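Local structure of methylated-DNA--protein-cysteine methyltransferase (Thermococcus kodakarensis, 1MGT) at residues A78-L81 with R82-F86; P91-K94 with K95-W99; V138-C141 with H142-V145. The protein repairs O6-methylguanine and O4-methylthymine in DNA by transferring the methyl group irreversibly to one of its own cysteines, a suicide reaction. All coordinates share one frame; numbering follows the deposited sequence.

Contact 1. Residues A78-L81 with R82-F86; sequences ASFL and RELSF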
ATOM      1  N   ALA A  78      -8.026   5.054  -7.281  1.00 15.07           N
ATOM      2  CA  ALA A  78      -9.421   4.865  -6.922  1.00 17.44           C
ATOM      3  C   ALA A  78     -10.100   3.740  -7.661  1.00 17.82           C
ATOM      4  O   ALA A  78     -11.029   3.127  -7.111  1.00 18.78           O
ATOM      5  CB  ALA A  78     -10.177   6.206  -7.146  1.00 17.95           C
ATOM      6  N   SER A  79      -9.681   3.412  -8.879  1.00 19.57           N
ATOM      7  CA  SER A  79     -10.352   2.308  -9.588  1.00 23.42           C
ATOM      8  C   SER A  79     -10.016   0.959  -8.981  1.00 22.66           C
ATOM      9  O   SER A  79     -10.719  -0.011  -9.265  1.00 25.13           O
ATOM     10  CB  SER A  79     -10.017   2.328 -11.075  1.00 25.51           C
ATOM     11  OG  SER A  79      -8.633   2.127 -11.255  1.00 31.03           O
ATOM     12  N   PHE A  80      -8.997   0.882  -8.119  1.00 20.67           N
ATOM     13  CA  PHE A  80      -8.631  -0.392  -7.494  1.00 19.31           C
ATOM     14  C   PHE A  80      -9.389  -0.616  -6.195  1.00 17.91           C
ATOM     15  O   PHE A  80      -9.389  -1.739  -5.677  1.00 17.31           O
ATOM     16  CB  PHE A  80      -7.128  -0.432  -7.210  1.00 19.58           C
ATOM     17  CG  PHE A  80      -6.539  -1.817  -7.037  1.00 20.51           C
ATOM     18  CD1 PHE A  80      -5.972  -2.474  -8.111  1.00 22.41           C
ATOM     19  CD2 PHE A  80      -6.543  -2.448  -5.814  1.00 21.44           C
ATOM     20  CE1 PHE A  80      -5.429  -3.740  -7.959  1.00 22.35           C
ATOM     21  CE2 PHE A  80      -5.997  -3.710  -5.638  1.00 22.49           C
ATOM     22  CZ  PHE A  80      -5.441  -4.358  -6.728  1.00 21.64           C
ATOM     23  N   LEU A  81     -10.072   0.405  -5.656  1.00 17.31           N
ATOM     24  CA  LEU A  81     -10.797   0.250  -4.399  1.00 17.54           C
ATOM     25  C   LEU A  81     -11.762  -0.936  -4.384  1.00 17.72           C
ATOM     26  O   LEU A  81     -11.848  -1.619  -3.369  1.00 17.49           O
ATOM     27  CB  LEU A  81     -11.595   1.512  -4.076  1.00 18.67           C
ATOM     28  CG  LEU A  81     -11.238   2.478  -2.986  1.00 22.29           C
ATOM     29  CD1 LEU A  81      -9.857   2.398  -2.399  1.00 21.49           C
ATOM     30  CD2 LEU A  81     -11.540   3.935  -3.442  1.00 21.69           C
ATOM     31  N   ARG A  82     -12.481  -1.208  -5.459  1.00 18.66           N
ATOM     32  CA  ARG A  82     -13.428  -2.315  -5.506  1.00 21.57           C
ATOM     33  C   ARG A  82     -12.800  -3.700  -5.386  1.00 21.12           C
ATOM     34  O   ARG A  82     -13.519  -4.662  -5.094  1.00 20.99           O
ATOM     35  CB  ARG A  82     -14.182  -2.233  -6.858  1.00 24.73           C
ATOM     36  CG  ARG A  82     -13.227  -1.902  -7.980  1.00 30.17           C
ATOM     37  CD  ARG A  82     -12.870  -3.069  -8.870  1.00 34.98           C
ATOM     38  NE  ARG A  82     -13.646  -3.082 -10.107  1.00 39.30           N
ATOM     39  CZ  ARG A  82     -14.958  -3.129 -10.231  1.00 42.00           C
ATOM     40  NH1 ARG A  82     -15.518  -3.132 -11.453  1.00 43.78           N
ATOM     41  NH2 ARG A  82     -15.763  -3.174  -9.180  1.00 42.95           N
ATOM     42  N   GLU A  83     -11.501  -3.821  -5.613  1.00 19.45           N
ATOM     43  CA  GLU A  83     -10.829  -5.110  -5.501  1.00 21.23           C
ATOM     44  C   GLU A  83     -10.405  -5.417  -4.061  1.00 18.52           C
ATOM     45  O   GLU A  83     -10.019  -6.557  -3.780  1.00 18.31           O
ATOM     46  CB  GLU A  83      -9.551  -5.116  -6.340  1.00 24.09           C
ATOM     47  CG  GLU A  83      -9.673  -4.620  -7.758  1.00 27.45           C
ATOM     48  CD  GLU A  83     -10.245  -5.659  -8.701  1.00 30.30           C
ATOM     49  OE1 GLU A  83     -10.598  -6.762  -8.233  1.00 32.56           O
ATOM     50  OE2 GLU A  83     -10.337  -5.353  -9.906  1.00 32.86           O
ATOM     51  N   LEU A  84     -10.450  -4.438  -3.174  1.00 15.69           N
ATOM     52  CA  LEU A  84     -10.026  -4.606  -1.791  1.00 14.73           C
ATOM     53  C   LEU A  84     -11.058  -5.205  -0.878  1.00 14.13           C
ATOM     54  O   LEU A  84     -12.208  -4.758  -0.861  1.00 15.76           O
ATOM     55  CB  LEU A  84      -9.585  -3.231  -1.216  1.00 16.20           C
ATOM     56  CG  LEU A  84      -8.511  -2.528  -2.058  1.00 15.52           C
ATOM     57  CD1 LEU A  84      -8.163  -1.164  -1.453  1.00 14.87           C
ATOM     58  CD2 LEU A  84      -7.252  -3.381  -2.175  1.00 15.00           C
ATOM     59  N   SER A  85     -10.671  -6.184  -0.046  1.00 12.58           N
ATOM     60  CA  SER A  85     -11.668  -6.764   0.846  1.00 12.43           C
ATOM     61  C   SER A  85     -11.913  -5.970   2.106  1.00 13.92           C
ATOM     62  O   SER A  85     -12.984  -6.116   2.724  1.00 13.50           O
ATOM     63  CB  SER A  85     -11.220  -8.184   1.277  1.00 13.52           C
ATOM     64  OG  SER A  85     -10.159  -8.005   2.210  1.00 14.20           O
ATOM     65  N   PHE A  86     -10.968  -5.159   2.575  1.00 12.41           N
ATOM     66  CA  PHE A  86     -11.051  -4.420   3.807  1.00 12.69           C
ATOM     67  C   PHE A  86     -11.146  -5.349   5.012  1.00 13.18           C
ATOM     68  O   PHE A  86     -11.591  -4.936   6.082  1.00 13.38           O
ATOM     69  CB  PHE A  86     -12.143  -3.333   3.873  1.00 12.91           C
ATOM     70  CG  PHE A  86     -11.690  -2.165   3.008  1.00 13.46           C
ATOM     71  CD1 PHE A  86     -12.182  -2.006   1.741  1.00 15.49           C
ATOM     72  CD2 PHE A  86     -10.743  -1.282   3.521  1.00 12.98           C
ATOM     73  CE1 PHE A  86     -11.768  -0.960   0.926  1.00 16.20           C
ATOM     74  CE2 PHE A  86     -10.329  -0.242   2.700  1.00 15.26           C
ATOM     75  CZ  PHE A  86     -10.826  -0.082   1.438  1.00 14.24           C
TER
HETATM   76  O   HOH W   1     -13.087   1.198  -7.387  1.00 31.51           O
HETATM   77  O   HOH W   2     -13.980  -2.687  -1.663  1.00 42.98           O
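F80 meets E83 and L84 across two overlapping β-turns, part of a short run with helical torsions in the loop between helices 63-71 and 91-103. Backbone bonds three residues apart define them: E83 N donates to F80 O at 3.0 Å and L84 N to L81 O at 3.2 Å. Both donors stand well above the carbonyl planes. The apolar contacts gather round the F80 ring. Its CG lies anti to the backbone N (chi1 -159°), which turns the ring back toward E83 and L84. There CG of E83 sits almost exactly over the ring centre, 4.1 Å from the centroid, a CH-pi contact made before the chain bends at chi2 and takes the carboxylate on toward a long, weak ion pair with K66. At the ring's edge, in its plane, CD2 of L84 lies 3.7 Å from CE2 of F80. The other methyl of L84, CD1, reaches CD1 of L81, so the leucine touches two side chains of 78-81 with its two branches. R82 bends back so that its aliphatic CG packs 3.4 Å from S79 O. Outside this run, F80 packs on helix 63-71 and L81 on helix 91-103, and the run thus lies between the two helices. The remaining polar contacts are made through water. Water 1 joins A78 O to R82 N. A second water donates to L81 O and to L84 O, at 2.9 and 2.8 Å, and lies at the edge of the F86 ring, in its plane.

Contact 2. Residues P91-K94 with K95-W99; sequences PFEK and KVYEW
P91 opens helix 91-103 and its O accepts the N-H of K95, the first in a ladder of four i to i+4 bonds that continues through V96, Y97 and E98. F92 follows, with CG anti to its own N (chi1 170°). This brings the ring alongside the next turn, where CG2 of V96 lies over one face, offset toward the rim, 3.6 Å from CZ of F92. E93 comes next and does two things. Its carbonyl O takes a nearly straight bond from Y97 N (2.9 Å, 170°) and also lies over one face of the Y97 ring, 3.1 Å from CG of Y97. Its side chain runs beside the tyrosine in the same direction, CB 3.9 Å from CE2 of Y97, and water 3 bridges E93 OE1 and Y97 OH at their ends. OE1 of the buried E93 is gripped further by a salt bridge to R50 and by the N-H of T90, while Y97 OH bonds to A129 O. A leucine in place of Y97, lacking ring and hydroxyl, would probably leave the carbonyl of A129 and the bridging water without this partner and E93 O without the ring face it lies against. K94, extended throughout, crosses E98, its CE 3.3 Å from OE1 of E98; the ammonium itself, with NZ 4.3 Å from that oxygen, is near but short of a salt bridge. The helix is packed through F92, E93, V96 and Y97 against helix 123-131, whereas W99 is turned to helix 112-118.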
ATOM      1  N   PRO A  91     -13.058   0.619  10.920  1.00 13.96           N
ATOM      2  CA  PRO A  91     -13.861   1.625  10.254  1.00 14.50           C
ATOM      3  C   PRO A  91     -13.070   2.940  10.111  1.00 11.67           C
ATOM      4  O   PRO A  91     -13.166   3.564   9.042  1.00 15.10           O
ATOM      5  CB  PRO A  91     -15.070   1.796  11.178  1.00 17.35           C
ATOM      6  CG  PRO A  91     -15.167   0.475  11.907  1.00 17.58           C
ATOM      7  CD  PRO A  91     -13.718   0.083  12.151  1.00 16.38           C
ATOM      8  N   PHE A  92     -12.321   3.340  11.115  1.00 11.35           N
ATOM      9  CA  PHE A  92     -11.524   4.566  11.056  1.00 11.77           C
ATOM     10  C   PHE A  92     -10.450   4.427   9.965  1.00 12.88           C
ATOM     11  O   PHE A  92     -10.257   5.263   9.104  1.00 11.40           O
ATOM     12  CB  PHE A  92     -10.829   4.889  12.367  1.00 13.08           C
ATOM     13  CG  PHE A  92      -9.829   6.011  12.246  1.00 13.00           C
ATOM     14  CD1 PHE A  92     -10.294   7.300  11.984  1.00 15.61           C
ATOM     15  CD2 PHE A  92      -8.488   5.819  12.447  1.00 13.85           C
ATOM     16  CE1 PHE A  92      -9.397   8.345  11.888  1.00 14.08           C
ATOM     17  CE2 PHE A  92      -7.586   6.856  12.342  1.00 15.92           C
ATOM     18  CZ  PHE A  92      -8.052   8.121  12.059  1.00 14.70           C
ATOM     19  N   GLU A  93      -9.690   3.304  10.037  1.00 11.30           N
ATOM     20  CA  GLU A  93      -8.656   3.098   9.024  1.00 11.87           C
ATOM     21  C   GLU A  93      -9.231   3.126   7.632  1.00 11.21           C
ATOM     22  O   GLU A  93      -8.660   3.731   6.725  1.00 10.95           O
ATOM     23  CB  GLU A  93      -7.918   1.756   9.288  1.00 10.57           C
ATOM     24  CG  GLU A  93      -7.068   1.823  10.559  1.00 12.40           C
ATOM     25  CD  GLU A  93      -6.730   0.438  11.109  1.00 12.93           C
ATOM     26  OE1 GLU A  93      -7.186  -0.569  10.516  1.00 11.68           O
ATOM     27  OE2 GLU A  93      -6.009   0.379  12.128  1.00 14.08           O
ATOM     28  N   LYS A  94     -10.368   2.475   7.391  1.00 10.31           N
ATOM     29  CA  LYS A  94     -10.996   2.449   6.099  1.00 11.16           C
ATOM     30  C   LYS A  94     -11.326   3.869   5.612  1.00 11.67           C
ATOM     31  O   LYS A  94     -11.110   4.161   4.435  1.00 10.97           O
ATOM     32  CB  LYS A  94     -12.307   1.651   6.109  1.00 12.49           C
ATOM     33  CG  LYS A  94     -13.034   1.613   4.765  1.00 13.58           C
ATOM     34  CD  LYS A  94     -14.040   0.444   4.794  1.00 17.37           C
ATOM     35  CE  LYS A  94     -14.763   0.353   3.448  1.00 21.46           C
ATOM     36  NZ  LYS A  94     -16.042  -0.408   3.611  1.00 26.77           N
ATOM     37  N   LYS A  95     -11.841   4.677   6.518  1.00 13.49           N
ATOM     38  CA  LYS A  95     -12.207   6.073   6.193  1.00 15.58           C
ATOM     39  C   LYS A  95     -10.977   6.838   5.734  1.00 12.16           C
ATOM     40  O   LYS A  95     -10.993   7.546   4.721  1.00 11.78           O
ATOM     41  CB  LYS A  95     -12.844   6.736   7.403  1.00 18.42           C
ATOM     42  CG  LYS A  95     -13.160   8.230   7.308  1.00 22.50           C
ATOM     43  CD  LYS A  95     -13.382   8.759   8.735  1.00 26.26           C
ATOM     44  CE  LYS A  95     -13.857  10.199   8.768  1.00 29.62           C
ATOM     45  NZ  LYS A  95     -13.541  10.826  10.105  1.00 32.05           N
ATOM     46  N   VAL A  96      -9.885   6.665   6.470  1.00 11.04           N
ATOM     47  CA  VAL A  96      -8.639   7.342   6.079  1.00 12.00           C
ATOM     48  C   VAL A  96      -8.165   6.829   4.732  1.00 11.71           C
ATOM     49  O   VAL A  96      -7.822   7.619   3.825  1.00  9.23           O
ATOM     50  CB  VAL A  96      -7.568   7.150   7.161  1.00 11.98           C
ATOM     51  CG1 VAL A  96      -6.185   7.595   6.677  1.00 13.06           C
ATOM     52  CG2 VAL A  96      -7.953   7.842   8.458  1.00 14.97           C
ATOM     53  N   TYR A  97      -8.120   5.499   4.536  1.00  9.81           N
ATOM     54  CA  TYR A  97      -7.641   4.944   3.271  1.00  9.64           C
ATOM     55  C   TYR A  97      -8.452   5.381   2.067  1.00 10.03           C
ATOM     56  O   TYR A  97      -7.958   5.709   0.992  1.00  9.18           O
ATOM     57  CB  TYR A  97      -7.600   3.382   3.297  1.00  8.75           C
ATOM     58  CG  TYR A  97      -6.734   2.838   4.403  1.00  9.31           C
ATOM     59  CD1 TYR A  97      -5.708   3.560   4.983  1.00  7.41           C
ATOM     60  CD2 TYR A  97      -6.932   1.528   4.891  1.00  9.76           C
ATOM     61  CE1 TYR A  97      -4.919   3.083   5.998  1.00  9.04           C
ATOM     62  CE2 TYR A  97      -6.144   1.038   5.918  1.00  8.15           C
ATOM     63  CZ  TYR A  97      -5.146   1.788   6.472  1.00  8.88           C
ATOM     64  OH  TYR A  97      -4.372   1.307   7.507  1.00  9.36           O
ATOM     65  N   GLU A  98      -9.781   5.389   2.206  1.00 11.27           N
ATOM     66  CA  GLU A  98     -10.626   5.816   1.099  1.00 12.64           C
ATOM     67  C   GLU A  98     -10.434   7.309   0.793  1.00 12.75           C
ATOM     68  O   GLU A  98     -10.347   7.657  -0.385  1.00 11.59           O
ATOM     69  CB  GLU A  98     -12.098   5.556   1.432  1.00 15.64           C
ATOM     70  CG  GLU A  98     -12.463   4.074   1.355  1.00 18.79           C
ATOM     71  CD  GLU A  98     -13.919   3.810   1.690  1.00 23.71           C
ATOM     72  OE1 GLU A  98     -14.429   2.780   1.214  1.00 26.89           O
ATOM     73  OE2 GLU A  98     -14.533   4.603   2.433  1.00 24.85           O
ATOM     74  N   TRP A  99     -10.385   8.136   1.829  1.00 14.15           N
ATOM     75  CA  TRP A  99     -10.232   9.598   1.533  1.00 14.45           C
ATOM     76  C   TRP A  99      -8.944   9.856   0.805  1.00 13.31           C
ATOM     77  O   TRP A  99      -8.849  10.593  -0.186  1.00 12.54           O
ATOM     78  CB  TRP A  99     -10.311  10.395   2.847  1.00 15.27           C
ATOM     79  CG  TRP A  99     -10.456  11.880   2.575  1.00 16.23           C
ATOM     80  CD1 TRP A  99     -11.643  12.559   2.481  1.00 17.04           C
ATOM     81  CD2 TRP A  99      -9.411  12.825   2.344  1.00 16.45           C
ATOM     82  NE1 TRP A  99     -11.390  13.899   2.215  1.00 17.30           N
ATOM     83  CE2 TRP A  99     -10.038  14.084   2.126  1.00 17.21           C
ATOM     84  CE3 TRP A  99      -8.026  12.762   2.316  1.00 17.17           C
ATOM     85  CZ2 TRP A  99      -9.305  15.248   1.875  1.00 17.48           C
ATOM     86  CZ3 TRP A  99      -7.289  13.913   2.061  1.00 17.61           C
ATOM     87  CH2 TRP A  99      -7.952  15.137   1.861  1.00 17.14           C
TER
HETATM   88  O   HOH W   3      -5.556  -1.320   8.477  1.00 15.20           O

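Contact 3. Residues V138-C141 with H142-V145; sequences VVPC and HRVV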
ATOM      1  N   VAL A 138      -1.540   0.853  -3.908  1.00 11.26           N
ATOM      2  CA  VAL A 138      -2.915   1.162  -4.280  1.00 12.29           C
ATOM      3  C   VAL A 138      -3.498   2.203  -3.329  1.00 13.33           C
ATOM      4  O   VAL A 138      -4.121   3.138  -3.868  1.00 14.57           O
ATOM      5  CB  VAL A 138      -3.751  -0.106  -4.422  1.00 12.83           C
ATOM      6  CG1 VAL A 138      -3.051  -1.034  -5.445  1.00 12.68           C
ATOM      7  CG2 VAL A 138      -3.848  -0.845  -3.109  1.00 15.08           C
ATOM      8  N   VAL A 139      -3.345   2.056  -2.040  1.00 10.52           N
ATOM      9  CA  VAL A 139      -3.829   3.112  -1.068  1.00  9.85           C
ATOM     10  C   VAL A 139      -2.524   3.886  -0.958  1.00  9.65           C
ATOM     11  O   VAL A 139      -1.492   3.357  -0.485  1.00  9.83           O
ATOM     12  CB  VAL A 139      -4.292   2.495   0.248  1.00  9.44           C
ATOM     13  CG1 VAL A 139      -4.376   3.554   1.350  1.00 11.07           C
ATOM     14  CG2 VAL A 139      -5.668   1.850   0.043  1.00 10.29           C
ATOM     15  N   PRO A 140      -2.465   5.081  -1.530  1.00 10.74           N
ATOM     16  CA  PRO A 140      -1.208   5.796  -1.603  1.00 11.68           C
ATOM     17  C   PRO A 140      -0.635   6.457  -0.423  1.00 15.83           C
ATOM     18  O   PRO A 140      -0.390   7.703  -0.441  1.00 14.28           O
ATOM     19  CB  PRO A 140      -1.473   6.721  -2.816  1.00 12.40           C
ATOM     20  CG  PRO A 140      -2.890   7.144  -2.566  1.00 11.60           C
ATOM     21  CD  PRO A 140      -3.576   5.827  -2.166  1.00 12.35           C
ATOM     22  N   CYS A 141      -0.242   5.681   0.609  1.00 12.34           N
ATOM     23  CA  CYS A 141       0.341   6.241   1.811  1.00 14.90           C
ATOM     24  C   CYS A 141       1.731   6.816   1.561  1.00 14.17           C
ATOM     25  O   CYS A 141       2.202   7.602   2.406  1.00 13.84           O
ATOM     26  CB  CYS A 141       0.335   5.205   2.946  1.00 18.20           C
ATOM     27  SG  CYS A 141       1.383   3.792   2.573  1.00 23.07           S
ATOM     28  N   HIS A 142       2.333   6.549   0.414  1.00 11.59           N
ATOM     29  CA  HIS A 142       3.650   7.117   0.091  1.00 12.53           C
ATOM     30  C   HIS A 142       3.484   8.620  -0.225  1.00 12.44           C
ATOM     31  O   HIS A 142       4.506   9.316  -0.227  1.00 13.09           O
ATOM     32  CB  HIS A 142       4.295   6.435  -1.090  1.00 11.37           C
ATOM     33  CG  HIS A 142       3.448   6.330  -2.314  1.00 10.24           C
ATOM     34  ND1 HIS A 142       2.405   5.417  -2.391  1.00 11.22           N
ATOM     35  CD2 HIS A 142       3.443   6.979  -3.491  1.00 10.61           C
ATOM     36  CE1 HIS A 142       1.807   5.520  -3.560  1.00  9.44           C
ATOM     37  NE2 HIS A 142       2.438   6.479  -4.260  1.00 10.00           N
ATOM     38  N   ARG A 143       2.268   9.058  -0.498  1.00 12.08           N
ATOM     39  CA  ARG A 143       2.028  10.492  -0.796  1.00 11.95           C
ATOM     40  C   ARG A 143       1.839  11.292   0.489  1.00 13.53           C
ATOM     41  O   ARG A 143       1.655  12.526   0.423  1.00 13.44           O
ATOM     42  CB  ARG A 143       0.780  10.627  -1.677  1.00 11.32           C
ATOM     43  CG  ARG A 143       1.035   9.996  -3.054  1.00 12.27           C
ATOM     44  CD  ARG A 143      -0.169  10.163  -3.990  1.00 11.57           C
ATOM     45  NE  ARG A 143       0.039   9.205  -5.093  1.00 12.59           N
ATOM     46  CZ  ARG A 143      -0.919   8.641  -5.807  1.00 12.70           C
ATOM     47  NH1 ARG A 143      -2.211   8.894  -5.621  1.00 12.26           N
ATOM     48  NH2 ARG A 143      -0.541   7.754  -6.752  1.00 14.02           N
ATOM     49  N   VAL A 144       1.880  10.644   1.635  1.00 10.92           N
ATOM     50  CA  VAL A 144       1.719  11.370   2.921  1.00 12.27           C
ATOM     51  C   VAL A 144       3.117  11.604   3.466  1.00 13.37           C
ATOM     52  O   VAL A 144       3.858  10.646   3.740  1.00 14.34           O
ATOM     53  CB  VAL A 144       0.859  10.574   3.895  1.00 12.18           C
ATOM     54  CG1 VAL A 144       0.684  11.342   5.199  1.00 13.19           C
ATOM     55  CG2 VAL A 144      -0.487  10.223   3.260  1.00 11.03           C
ATOM     56  N   VAL A 145       3.524  12.873   3.524  1.00 13.18           N
ATOM     57  CA  VAL A 145       4.864  13.241   3.974  1.00 13.08           C
ATOM     58  C   VAL A 145       4.875  14.122   5.218  1.00 14.63           C
ATOM     59  O   VAL A 145       3.826  14.486   5.740  1.00 14.29           O
ATOM     60  CB  VAL A 145       5.597  14.014   2.845  1.00 14.64           C
ATOM     61  CG1 VAL A 145       5.738  13.139   1.604  1.00 15.25           C
ATOM     62  CG2 VAL A 145       4.799  15.272   2.448  1.00 15.07           C
TER
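P140 CB touches both H142 and R143, 3.6 Å from CE1 of H142 and equally close to CZ of R143, the two groups coming at it roughly at right angles. The proline ring meets the guanidinium over one face, with CB above the plane and displaced toward its rim, and CG touches NH1. R143 reaches this place because its chain is extended from CG to NE (chi2 -178°), running back past the proline. The CG of H142 sits between the backbone N and the carbonyl carbon (chi1 52°), which folds the imidazole back on the preceding chain, with P140 O over one face of the ring. SG of C141 lies 3.6 Å from H142 N. The backbone holds these groups in tight curvature: P140 is the centre of an inverse gamma turn, with C141 N bonded to V139 O at 2.9 Å. Two further bonds of the i to i+3 kind follow, R143 N to P140 O at 3.0 Å and V144 N to C141 O at 3.2 Å, before the chain enters strand 144-145. The polar ends are satisfied by more distant parts of the chain. E167 OE1 accepts a hydrogen bond from H142 NE2 and forms a salt bridge with R143 NH2, so one carboxylate oxygen joins both side chains, and R143 is fixed further by N77 and V104 O. Every touching residue is buried. The sequence P-C-H-R is the signature of the MGMT family; it carries C141, inferred to be the nucleophile that accepts the methyl group, and C141, with H142 bonded to E167, is consistent with the Cys-water-His-Glu relay described for relatives.

The three contacts meet round the buried segment 138-141. From contact 1, F80 CD2 packs on V138 CG1 at 3.8 Å and L84 CD1 on V139 CG2 at 4.2 Å; from contact 2, Y97 CB packs on V139 CG1 at 3.8 Å. V139, just ahead of the P-C-H-R sequence, is therefore touched by both other contacts. The aliphatic stem of K94 joins contacts 1 and 2, its CG packing 3.9 Å from F86 CE2. Distance to the presumed nucleophile C141 is graded: contact 3 contains it, the side chain of Y97 lies about 6 Å from its side chain, and that of L84 about 11 Å. Contact 1 belongs to the N-terminal family region, the others to the DNA-binding one.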